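Local coordinates for phenylacetic acid degradation protein PaaI (Thermus thermophilus HB8, PDB 1WLU) that acts as a hot dog fold thioesterase of phenylacetic acid degradation, working by an induced-fit mechanism and probably hydrolysing acyl-CoA thioesters, at the interface of chains A and B. Residues are numbered along the deposited sequence; one frame, centred on the assembly and turned at random. Chains: chain A/B, phenylacetic acid degradation protein PaaI.

The interface of chains A and B. Residues chain A 32-34, 39; chain B 3, 5-6, 49.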
# COMPACT_ATOMS: atom_id res chain seq x y z
N LEU A 32 1.58 -24.59 0.62
CA LEU A 32 2.97 -24.18 0.77
C LEU A 32 3.55 -23.65 -0.53
O LEU A 32 3.10 -24.02 -1.62
CB LEU A 32 3.81 -25.36 1.26
CG LEU A 32 3.37 -25.99 2.59
CD1 LEU A 32 4.32 -27.12 2.95
CD2 LEU A 32 3.35 -24.93 3.69
N ASN A 33 4.54 -22.78 -0.41
CA ASN A 33 5.21 -22.19 -1.56
C ASN A 33 6.54 -22.88 -1.81
O ASN A 33 6.84 -23.92 -1.21
CB ASN A 33 5.45 -20.69 -1.33
CG ASN A 33 6.22 -20.42 -0.06
OD1 ASN A 33 7.02 -21.25 0.38
ND2 ASN A 33 6.00 -19.26 0.54
N LEU A 34 7.35 -22.29 -2.69
CA LEU A 34 8.66 -22.83 -3.03
C LEU A 34 9.63 -22.78 -1.85
O LEU A 34 10.69 -23.39 -1.89
CB LEU A 34 9.26 -22.06 -4.21
CG LEU A 34 9.71 -20.61 -3.98
CD1 LEU A 34 10.43 -20.11 -5.23
CD2 LEU A 34 8.52 -19.72 -3.66
N HIS A 39 2.15 -20.04 1.42
CA HIS A 39 2.25 -19.14 0.28
C HIS A 39 1.59 -17.81 0.62
O HIS A 39 0.53 -17.77 1.26
CB HIS A 39 1.58 -19.79 -0.94
CG HIS A 39 1.87 -19.12 -2.25
ND1 HIS A 39 1.36 -17.89 -2.59
CD2 HIS A 39 2.57 -19.55 -3.32
CE1 HIS A 39 1.73 -17.59 -3.82
NE2 HIS A 39 2.47 -18.58 -4.29
N ASP B 3 6.53 -25.46 -6.28
CA ASP B 3 5.65 -24.63 -5.46
C ASP B 3 4.28 -25.31 -5.41
O ASP B 3 3.50 -25.23 -6.36
CB ASP B 3 5.53 -23.23 -6.05
CG ASP B 3 4.89 -22.25 -5.10
OD1 ASP B 3 3.71 -22.46 -4.74
OD2 ASP B 3 5.56 -21.27 -4.71
N PHE B 5 1.43 -24.62 -3.92
CA PHE B 5 0.26 -23.77 -4.13
C PHE B 5 0.11 -23.37 -5.59
O PHE B 5 -1.00 -23.35 -6.12
CB PHE B 5 0.34 -22.54 -3.23
CG PHE B 5 -0.98 -21.83 -3.05
CD1 PHE B 5 -2.13 -22.53 -2.70
CD2 PHE B 5 -1.07 -20.45 -3.21
CE1 PHE B 5 -3.35 -21.87 -2.50
CE2 PHE B 5 -2.28 -19.78 -3.02
CZ PHE B 5 -3.42 -20.49 -2.66
N MET B 6 1.22 -23.04 -6.26
CA MET B 6 1.14 -22.69 -7.67
C MET B 6 0.58 -23.89 -8.44
O MET B 6 -0.27 -23.75 -9.31
CB MET B 6 2.52 -22.34 -8.22
CG MET B 6 3.05 -20.99 -7.77
SD MET B 6 4.65 -20.62 -8.51
CE MET B 6 4.19 -20.34 -10.20
N SER B 49 3.09 -14.96 -7.06
CA SER B 49 3.95 -16.03 -7.55
C SER B 49 4.99 -15.49 -8.53
O SER B 49 6.16 -15.89 -8.47
CB SER B 49 3.10 -17.12 -8.23
OG SER B 49 2.26 -17.76 -7.28
O HOH W 1 5.09 -18.77 -5.60
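A:His39 reaches across to B:Asp3, B:Phe5 and B:Ser49 in this part of the two-fold interface between hot dog fold thioesterase subunits, just ahead of the long helix 40-56 of chain A. Its imidazole NE2 lies 3.1 Å from the hydroxyl OG of B:Ser49, on helix 40-56 of the other chain, a hydrogen bond whose direction is not settled. Water 1 continues the polar link, 2.9 Å from A:His39 NE2 and 2.7 Å from the carboxylate oxygen OD2 of B:Asp3.

The same ring is met on a face and at an edge. B:Phe5 lays its edge carbon CD2 over one imidazole face, 3.4 Å from A:His39 CG and towards the rim. The carboxylate of B:Asp3 sits at the imidazole edge, its plane turned 72° from the ring. With CG anti to the backbone N (chi1 -167°), A:His39 sends its ring over the CD2 side of B:Phe5, with NE2 towards B:Ser49; an alanine here would probably leave B:Ser49 OG and water 1 without their imidazole partner and uncover the rim of B:Phe5.

Main-chain groups of the loop 32-34 also bond to the other chain's N-terminal segment. B:Phe5 N donates to A:Leu32 O at 2.9 Å. A:Leu34 N makes a weak, bent bond to B:Asp3 OD2. Within chain B, B:Met6 N donates to B:Asp3 OD1 (163° at H), an N-cap at the start of helix 4-8 that is likely to fix how the carboxylate is turned.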